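Local coordinates for protein glutathione S-transferase (Rhodospirillum rubrum F11, PDB 4O7H) that probably catalyses the conjugation of glutathione to electrophilic substrates, at residues Y5-S10 with E32-R37; P11-V16 with E49-V54; L110-L115 with S127-A132. All blocks are in the same frame, centred on the assembly; numbering follows the deposited sequence.

Contact 1: residues Y5-S10 with E32-R37; sequences YHHGLS and EETWIR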
loop_
_atom_site.group_PDB
_atom_site.type_symbol
_atom_site.label_atom_id
_atom_site.label_comp_id
_atom_site.label_asym_id
_atom_site.label_seq_id
_atom_site.Cartn_x
_atom_site.Cartn_y
_atom_site.Cartn_z
ATOM N N TYR A 5 15.443 5.539 9.973
ATOM C CA TYR A 5 16.160 4.560 9.196
ATOM C C TYR A 5 15.689 4.632 7.763
ATOM O O TYR A 5 14.460 4.503 7.468
ATOM C CB TYR A 5 15.994 3.139 9.773
ATOM C CG TYR A 5 16.669 2.930 11.111
ATOM C CD1 TYR A 5 16.019 3.248 12.298
ATOM C CD2 TYR A 5 17.973 2.480 11.176
ATOM C CE1 TYR A 5 16.630 3.096 13.521
ATOM C CE2 TYR A 5 18.602 2.334 12.387
ATOM C CZ TYR A 5 17.943 2.653 13.544
ATOM O OH TYR A 5 18.567 2.488 14.796
ATOM N N HIS A 6 16.629 4.811 6.844
ATOM C CA HIS A 6 16.261 5.046 5.455
ATOM C C HIS A 6 17.335 4.492 4.504
ATOM O O HIS A 6 18.433 4.089 4.931
ATOM C CB HIS A 6 16.075 6.552 5.198
ATOM C CG HIS A 6 17.352 7.285 4.937
ATOM N ND1 HIS A 6 17.721 7.686 3.673
ATOM C CD2 HIS A 6 18.331 7.699 5.771
ATOM C CE1 HIS A 6 18.901 8.274 3.731
ATOM N NE2 HIS A 6 19.291 8.309 4.995
ATOM N N HIS A 7 17.046 4.536 3.228
ATOM C CA HIS A 7 18.077 4.479 2.217
ATOM C C HIS A 7 17.618 5.234 1.013
ATOM O O HIS A 7 16.417 5.413 0.791
ATOM C CB HIS A 7 18.586 3.078 1.912
ATOM C CG HIS A 7 17.611 2.146 1.319
ATOM N ND1 HIS A 7 17.170 2.245 0.018
ATOM C CD2 HIS A 7 17.068 1.001 1.807
ATOM C CE1 HIS A 7 16.359 1.236 -0.260
ATOM N NE2 HIS A 7 16.288 0.459 0.807
ATOM N N GLY A 8 18.573 5.708 0.236
ATOM C CA GLY A 8 18.264 6.579 -0.886
ATOM C C GLY A 8 17.463 5.942 -1.988
ATOM O O GLY A 8 16.851 6.668 -2.783
ATOM N N LEU A 9 17.435 4.614 -2.093
ATOM C CA LEU A 9 16.699 3.995 -3.162
ATOM C C LEU A 9 15.236 3.717 -2.830
ATOM O O LEU A 9 14.528 3.160 -3.617
ATOM C CB LEU A 9 17.375 2.657 -3.507
ATOM C CG LEU A 9 18.782 2.845 -4.076
ATOM C CD1 LEU A 9 19.269 1.479 -4.521
ATOM C CD2 LEU A 9 18.748 3.782 -5.267
ATOM N N SER A 10 14.802 4.089 -1.638
ATOM C CA SER A 10 13.453 3.755 -1.191
ATOM C C SER A 10 12.522 4.947 -1.414
ATOM O O SER A 10 12.729 5.976 -0.779
ATOM C CB SER A 10 13.471 3.469 0.315
ATOM O OG SER A 10 12.123 3.403 0.875
ATOM N N GLU A 32 20.189 2.361 6.454
ATOM C CA GLU A 32 20.186 0.915 6.528
ATOM C C GLU A 32 20.097 0.336 5.130
ATOM O O GLU A 32 19.125 0.589 4.390
ATOM C CB GLU A 32 19.024 0.377 7.352
ATOM C CG GLU A 32 18.990 -1.158 7.457
ATOM C CD GLU A 32 20.095 -1.762 8.340
ATOM O OE1 GLU A 32 20.705 -1.023 9.125
ATOM O OE2 GLU A 32 20.404 -2.992 8.185
ATOM N N GLU A 33 21.109 -0.440 4.745
ATOM C CA GLU A 33 21.090 -1.143 3.481
ATOM C C GLU A 33 20.373 -2.472 3.647
ATOM O O GLU A 33 20.966 -3.462 4.096
ATOM C CB GLU A 33 22.548 -1.334 2.999
ATOM C CG GLU A 33 23.297 0.001 2.930
ATOM C CD GLU A 33 24.721 -0.112 2.350
ATOM O OE1 GLU A 33 25.455 -1.053 2.702
ATOM O OE2 GLU A 33 25.104 0.775 1.552
ATOM N N THR A 34 19.078 -2.503 3.306
ATOM C CA THR A 34 18.229 -3.621 3.684
ATOM C C THR A 34 18.494 -4.882 2.851
ATOM O O THR A 34 17.976 -5.963 3.158
ATOM C CB THR A 34 16.739 -3.226 3.598
ATOM O OG1 THR A 34 16.474 -2.565 2.337
ATOM C CG2 THR A 34 16.415 -2.230 4.700
ATOM N N TRP A 35 19.316 -4.712 1.820
ATOM C CA TRP A 35 19.776 -5.804 0.975
ATOM C C TRP A 35 20.897 -6.584 1.655
ATOM O O TRP A 35 21.318 -7.613 1.148
ATOM C CB TRP A 35 20.222 -5.262 -0.422
ATOM C CG TRP A 35 21.204 -4.054 -0.441
ATOM C CD1 TRP A 35 22.578 -4.119 -0.516
ATOM C CD2 TRP A 35 20.882 -2.644 -0.433
ATOM N NE1 TRP A 35 23.124 -2.848 -0.524
ATOM C CE2 TRP A 35 22.114 -1.928 -0.502
ATOM C CE3 TRP A 35 19.689 -1.917 -0.411
ATOM C CZ2 TRP A 35 22.177 -0.532 -0.501
ATOM C CZ3 TRP A 35 19.752 -0.531 -0.393
ATOM C CH2 TRP A 35 20.989 0.151 -0.438
ATOM N N ILE A 36 21.373 -6.092 2.800
ATOM C CA ILE A 36 22.362 -6.779 3.613
ATOM C C ILE A 36 21.710 -7.172 4.938
ATOM O O ILE A 36 21.387 -6.302 5.767
ATOM C CB ILE A 36 23.576 -5.871 3.902
ATOM C CG1 ILE A 36 24.301 -5.500 2.600
ATOM C CG2 ILE A 36 24.550 -6.559 4.871
ATOM C CD1 ILE A 36 25.370 -4.436 2.780
ATOM N N ARG A 37 21.510 -8.472 5.134
ATOM C CA ARG A 37 20.785 -8.973 6.302
ATOM C C ARG A 37 21.426 -8.452 7.594
ATOM O O ARG A 37 22.643 -8.378 7.724
ATOM C CB ARG A 37 20.705 -10.512 6.271
#
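His6 O accepts a hydrogen bond from Glu32 N (2.9 Å, 162° at the hydrogen), with CA atoms 5.8 Å apart, just where the neighbouring parallel strands 3-6 and 28-31 of the thioredoxin-fold domain end and their chains diverge; the touching parts run 52° from parallel. The CB of His6 is directed away from the loop 32-37, and its side chain touches Ala29 and Ile31, while the CB of His7 is directed to that loop; His7 and Glu32 contribute the larger shares of the contact. Trp35 presents its rim to the imidazole of His7: CZ3 stands 3.6 Å above the plane of the His7 ring, over its centre, in an edge-to-face pair with planes at 73°. Ser10 CB lies over the opposite face, nearer the rim, which leaves the flat imidazole sandwiched between an indole edge and the start of a helix. At the rim of the ring, Glu32 O comes within 3.3 Å of His7 CD2. The type I turn from His7 to Ser10 brings Leu9 N to His7 ND1 for a weak hydrogen bond.

An indole is large enough to meet both His7 and helix 85-119, where Trp35 touches Leu116 and Val119. Tyr5 meets Glu32 more loosely, its hydroxyl going to Arg3, while the carboxylate of Glu32 is bonded to Asn38. Thr34 approaches the imidazole with its hydroxyl, OG1 lying 3.4 Å from His7 NE2.

Contact 2: residues P11-V16 with E49-V54; sequences PAARKV and EVPVLV
Pro51 lays its pyrrolidine ring against one side of helix 11-22, and three small or branched side chains receive it atom by atom. Ala12 CB meets CD of Pro51 at 3.7 Å, Ala13 CB faces its CB at 4.0 Å, and Val16, one turn beyond Ala12, brings CG2 to its CG at 3.9 Å. Val16 CG1 is anti to the backbone N (chi1 175°), while CG2, beside that nitrogen, is the branch that touches the proline; the two side chains cross obliquely. A methyl suits the first two places, where the backbones come close: the CA atoms of Ala13 and Pro51 are 4.8 Å apart. Val50 adds CG2 against Ala13 CB from the residue before.

The peptide bond between Val50 and Pro51 is cis, the hallmark cis-proline of the thioredoxin fold, leading here into strand 52-54. In glutathione transferases the residue before this proline typically offers its backbone to glutathione, a role Val50 probably shares. Leu4 and Ile67 also touch Pro51. With no hydrogen bond joining the segments, and no N-H on the proline, the contact rests on van der Waals fit and the burial of apolar surface.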
loop_
_atom_site.group_PDB
_atom_site.type_symbol
_atom_site.label_atom_id
_atom_site.label_comp_id
_atom_site.label_asym_id
_atom_site.label_seq_id
_atom_site.Cartn_x
_atom_site.Cartn_y
_atom_site.Cartn_z
ATOM N N PRO A 11 11.500 4.804 -2.273
ATOM C CA PRO A 11 10.567 5.919 -2.408
ATOM C C PRO A 11 9.824 6.235 -1.138
ATOM O O PRO A 11 9.556 7.412 -0.871
ATOM C CB PRO A 11 9.618 5.475 -3.502
ATOM C CG PRO A 11 9.807 4.002 -3.626
ATOM C CD PRO A 11 11.183 3.698 -3.195
ATOM N N ALA A 12 9.449 5.226 -0.378
ATOM C CA ALA A 12 8.746 5.475 0.851
ATOM C C ALA A 12 9.584 6.232 1.865
ATOM O O ALA A 12 9.113 7.101 2.582
ATOM C CB ALA A 12 8.276 4.166 1.456
ATOM N N ALA A 13 10.851 5.866 1.948
ATOM C CA ALA A 13 11.748 6.550 2.861
ATOM C C ALA A 13 11.999 7.973 2.424
ATOM O O ALA A 13 12.006 8.886 3.275
ATOM C CB ALA A 13 13.052 5.771 3.033
ATOM N N ARG A 14 12.140 8.191 1.117
ATOM C CA ARG A 14 12.235 9.559 0.621
ATOM C C ARG A 14 11.031 10.351 1.045
ATOM O O ARG A 14 11.150 11.499 1.512
ATOM C CB ARG A 14 12.422 9.590 -0.890
ATOM C CG ARG A 14 13.792 9.125 -1.398
ATOM C CD ARG A 14 13.970 9.350 -2.918
ATOM N NE ARG A 14 15.363 9.053 -3.243
ATOM C CZ ARG A 14 16.135 9.750 -4.067
ATOM N NH1 ARG A 14 15.652 10.729 -4.797
ATOM N NH2 ARG A 14 17.425 9.437 -4.145
ATOM N N LYS A 15 9.852 9.778 0.854
ATOM C CA LYS A 15 8.622 10.460 1.245
ATOM C C LYS A 15 8.598 10.875 2.702
ATOM O O LYS A 15 8.217 11.989 3.046
ATOM C CB LYS A 15 7.372 9.643 0.895
ATOM C CG LYS A 15 6.164 10.115 1.707
ATOM C CD LYS A 15 4.884 9.677 1.132
ATOM C CE LYS A 15 4.734 8.213 1.153
ATOM N NZ LYS A 15 3.378 7.940 0.617
ATOM N N VAL A 16 9.003 9.982 3.604
ATOM C CA VAL A 16 9.014 10.317 5.010
ATOM C C VAL A 16 10.025 11.438 5.328
ATOM O O VAL A 16 9.727 12.349 6.088
ATOM C CB VAL A 16 9.228 9.059 5.868
ATOM C CG1 VAL A 16 9.352 9.423 7.341
ATOM C CG2 VAL A 16 8.039 8.082 5.752
ATOM N N GLU A 49 12.296 -3.772 6.019
ATOM C CA GLU A 49 12.261 -2.641 5.103
ATOM C C GLU A 49 12.513 -1.337 5.825
ATOM O O GLU A 49 12.205 -1.220 7.013
ATOM C CB GLU A 49 10.884 -2.534 4.471
ATOM C CG GLU A 49 10.383 -3.802 3.788
ATOM C CD GLU A 49 10.810 -3.966 2.364
ATOM O OE1 GLU A 49 11.789 -3.269 1.919
ATOM O OE2 GLU A 49 10.130 -4.796 1.668
ATOM N N VAL A 50 13.015 -0.354 5.067
ATOM C CA VAL A 50 12.904 1.031 5.435
ATOM C C VAL A 50 11.644 1.660 4.772
ATOM O O VAL A 50 11.197 1.178 3.728
ATOM C CB VAL A 50 14.150 1.850 5.061
ATOM C CG1 VAL A 50 15.333 1.376 5.902
ATOM C CG2 VAL A 50 14.436 1.759 3.556
ATOM N N PRO A 51 11.100 2.736 5.346
ATOM C CA PRO A 51 11.517 3.511 6.527
ATOM C C PRO A 51 11.038 2.967 7.847
ATOM O O PRO A 51 10.005 2.266 7.948
ATOM C CB PRO A 51 10.882 4.874 6.308
ATOM C CG PRO A 51 9.627 4.555 5.531
ATOM C CD PRO A 51 9.959 3.384 4.659
ATOM N N VAL A 52 11.819 3.292 8.885
ATOM C CA VAL A 52 11.393 3.082 10.259
ATOM C C VAL A 52 11.701 4.378 11.032
ATOM O O VAL A 52 12.859 4.861 10.988
ATOM C CB VAL A 52 12.162 1.918 10.921
ATOM C CG1 VAL A 52 11.715 1.736 12.353
ATOM C CG2 VAL A 52 11.912 0.632 10.140
ATOM N N LEU A 53 10.713 4.908 11.725
ATOM C CA LEU A 53 10.869 6.084 12.575
ATOM C C LEU A 53 10.972 5.656 14.035
ATOM O O LEU A 53 10.126 4.862 14.508
ATOM C CB LEU A 53 9.691 7.023 12.395
ATOM C CG LEU A 53 9.646 8.334 13.199
ATOM C CD1 LEU A 53 10.689 9.317 12.690
ATOM C CD2 LEU A 53 8.256 8.909 13.157
ATOM N N VAL A 54 11.991 6.181 14.736
ATOM C CA VAL A 54 12.121 5.941 16.200
ATOM C C VAL A 54 12.134 7.314 16.908
ATOM O O VAL A 54 12.996 8.184 16.631
ATOM C CB VAL A 54 13.363 5.121 16.557
ATOM C CG1 VAL A 54 13.345 4.770 18.048
ATOM C CG2 VAL A 54 13.471 3.890 15.666
#

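Contact 3: residues L110-L115 with S127-A132; sequences LVREKL and SRQIRA
Leu110 opens the contact by reaching Ile130 with one methyl: its CD2 lies 3.7 Å from the backbone O of Ile130 and 4.0 Å from CG2. The helices that carry them, 85-119 and 127-150, belong to the all-helical C-terminal domain of the glutathione transferase fold, and here their axes pass 9.3 Å apart with directions differing by 130°.

Arg112 comes next. Its CG is anti to the backbone N (chi1 -175°), and the bend at chi3 sets NE toward Glu113. NE gives a salt-bridging hydrogen bond to Glu113 OE2 (2.6 Å), nearly in the guanidinium plane, and NH2 adds a weak second one to the same oxygen. NH2 also bonds Gln129 OE1, but the modelled 2.5 Å is unusually short and the donor stands well above the amide's carbonyl plane, which makes the details of this bond doubtful.

Glu113 combines both chemistries. Its CB packs on Ile130 CG1 at 3.8 Å and its CG on Gln129 CB, while the other carboxylate oxygen, OE1, receives Lys117 and the backbone N of Asp126. An acid suits this place: it takes up two positive partners and also the N-H just before helix 127-150.

Lys114 contributes its aliphatic part, CG touching Ile130 CD1 at 3.8 Å, and sends its ammonium on to Asp178. The beta-branched Ile130 thus fits among Leu110, Glu113 and Lys114. On the side of helix 85-119 turned to helix 161-175, Leu110 rests on Ile173, Val111 on Leu172 and Leu115 on Tyr175, placing this segment between helix 127-150 and helix 161-175.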
loop_
_atom_site.group_PDB
_atom_site.type_symbol
_atom_site.label_atom_id
_atom_site.label_comp_id
_atom_site.label_asym_id
_atom_site.label_seq_id
_atom_site.Cartn_x
_atom_site.Cartn_y
_atom_site.Cartn_z
ATOM N N LEU A 110 12.410 0.144 -12.823
ATOM C CA LEU A 110 13.564 1.012 -13.159
ATOM C C LEU A 110 14.561 1.088 -12.026
ATOM O O LEU A 110 15.759 1.096 -12.230
ATOM C CB LEU A 110 13.089 2.374 -13.615
ATOM C CG LEU A 110 12.348 2.398 -14.957
ATOM C CD1 LEU A 110 11.714 3.725 -15.282
ATOM C CD2 LEU A 110 13.256 2.016 -16.148
ATOM N N VAL A 111 14.076 1.215 -10.797
ATOM C CA VAL A 111 14.975 1.269 -9.670
ATOM C C VAL A 111 15.764 -0.046 -9.506
ATOM O O VAL A 111 16.969 -0.029 -9.263
ATOM C CB VAL A 111 14.251 1.642 -8.342
ATOM C CG1 VAL A 111 15.148 1.474 -7.142
ATOM C CG2 VAL A 111 13.749 3.043 -8.448
ATOM N N ARG A 112 15.069 -1.162 -9.671
ATOM C CA ARG A 112 15.696 -2.451 -9.457
ATOM C C ARG A 112 16.800 -2.601 -10.529
ATOM O O ARG A 112 17.952 -2.881 -10.207
ATOM C CB ARG A 112 14.692 -3.604 -9.567
ATOM C CG ARG A 112 15.314 -4.963 -9.235
ATOM C CD ARG A 112 14.348 -6.107 -9.511
ATOM N NE ARG A 112 13.834 -6.057 -10.862
ATOM C CZ ARG A 112 12.572 -5.843 -11.192
ATOM N NH1 ARG A 112 11.638 -5.652 -10.243
ATOM N NH2 ARG A 112 12.252 -5.790 -12.481
ATOM N N GLU A 113 16.403 -2.403 -11.775
ATOM C CA GLU A 113 17.260 -2.733 -12.911
ATOM C C GLU A 113 18.399 -1.753 -13.095
ATOM O O GLU A 113 19.529 -2.154 -13.427
ATOM C CB GLU A 113 16.442 -2.850 -14.190
ATOM C CG GLU A 113 15.357 -3.927 -14.157
ATOM C CD GLU A 113 15.896 -5.298 -13.807
ATOM O OE1 GLU A 113 17.025 -5.644 -14.254
ATOM O OE2 GLU A 113 15.207 -6.044 -13.082
ATOM N N LYS A 114 18.146 -0.476 -12.859
ATOM C CA LYS A 114 19.167 0.542 -13.122
ATOM C C LYS A 114 19.915 1.063 -11.926
ATOM O O LYS A 114 21.017 1.616 -12.070
ATOM C CB LYS A 114 18.537 1.705 -13.872
ATOM C CG LYS A 114 18.042 1.227 -15.220
ATOM C CD LYS A 114 17.583 2.352 -16.081
ATOM C CE LYS A 114 18.750 3.193 -16.539
ATOM N NZ LYS A 114 18.261 4.140 -17.573
ATOM N N LEU A 115 19.338 0.928 -10.729
ATOM C CA LEU A 115 19.961 1.461 -9.575
ATOM C C LEU A 115 20.405 0.366 -8.621
ATOM O O LEU A 115 21.599 0.288 -8.287
ATOM C CB LEU A 115 19.031 2.456 -8.882
ATOM C CG LEU A 115 18.616 3.618 -9.765
ATOM C CD1 LEU A 115 17.735 4.586 -8.990
ATOM C CD2 LEU A 115 19.848 4.337 -10.329
ATOM N N SER A 127 16.488 -5.402 -20.055
ATOM C CA SER A 127 16.028 -4.373 -20.982
ATOM C C SER A 127 14.526 -4.365 -21.206
ATOM O O SER A 127 13.948 -3.327 -21.528
ATOM C CB SER A 127 16.748 -4.535 -22.332
ATOM O OG SER A 127 18.127 -4.246 -22.186
ATOM N N ARG A 128 13.893 -5.528 -21.087
ATOM C CA ARG A 128 12.458 -5.659 -21.231
ATOM C C ARG A 128 11.705 -4.887 -20.124
ATOM O O ARG A 128 10.736 -4.169 -20.385
ATOM C CB ARG A 128 12.090 -7.135 -21.147
ATOM N N GLN A 129 12.159 -5.091 -18.897
ATOM C CA GLN A 129 11.604 -4.406 -17.710
ATOM C C GLN A 129 11.827 -2.891 -17.839
ATOM O O GLN A 129 10.939 -2.108 -17.531
ATOM C CB GLN A 129 12.304 -4.891 -16.440
ATOM C CG GLN A 129 12.055 -6.346 -16.073
ATOM C CD GLN A 129 10.861 -6.505 -15.157
ATOM O OE1 GLN A 129 10.565 -5.642 -14.328
ATOM N NE2 GLN A 129 10.168 -7.623 -15.294
ATOM N N ILE A 130 12.993 -2.501 -18.348
ATOM C CA ILE A 130 13.342 -1.089 -18.518
ATOM C C ILE A 130 12.467 -0.415 -19.571
ATOM O O ILE A 130 11.962 0.697 -19.365
ATOM C CB ILE A 130 14.860 -0.913 -18.810
ATOM C CG1 ILE A 130 15.684 -1.230 -17.558
ATOM C CG2 ILE A 130 15.169 0.493 -19.315
ATOM C CD1 ILE A 130 17.172 -1.416 -17.814
ATOM N N ARG A 131 12.242 -1.088 -20.699
ATOM C CA ARG A 131 11.402 -0.511 -21.749
ATOM C C ARG A 131 9.973 -0.308 -21.261
ATOM O O ARG A 131 9.343 0.681 -21.601
ATOM C CB ARG A 131 11.424 -1.378 -23.042
ATOM N N ALA A 132 9.461 -1.257 -20.479
ATOM C CA ALA A 132 8.087 -1.194 -19.990
ATOM C C ALA A 132 7.951 0.000 -19.029
ATOM O O ALA A 132 7.028 0.793 -19.147
ATOM C CB ALA A 132 7.724 -2.497 -19.279
#

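Contacts 1 and 2 are adjoining parts of the thioredoxin-like domain, their centres 9 Å apart and their segments alternating along the chain. Strands 3-6 and 52-54 are antiparallel neighbours, joined by Tyr5 N to Val52 O (2.9 Å), and Gly8 O meets Arg14 NE at 2.8 Å. Contact 3 lies in the helical domain, its centre 19 Å from that of contact 1, yet Leu9 CD2 packs on Leu115 CB at 3.9 Å across the domain interface. Contacts 2 and 3 do not touch; their nearest atoms are about 6 Å apart. By analogy with relatives, the loop 7-10 and the cis-proline turn probably border the glutathione site.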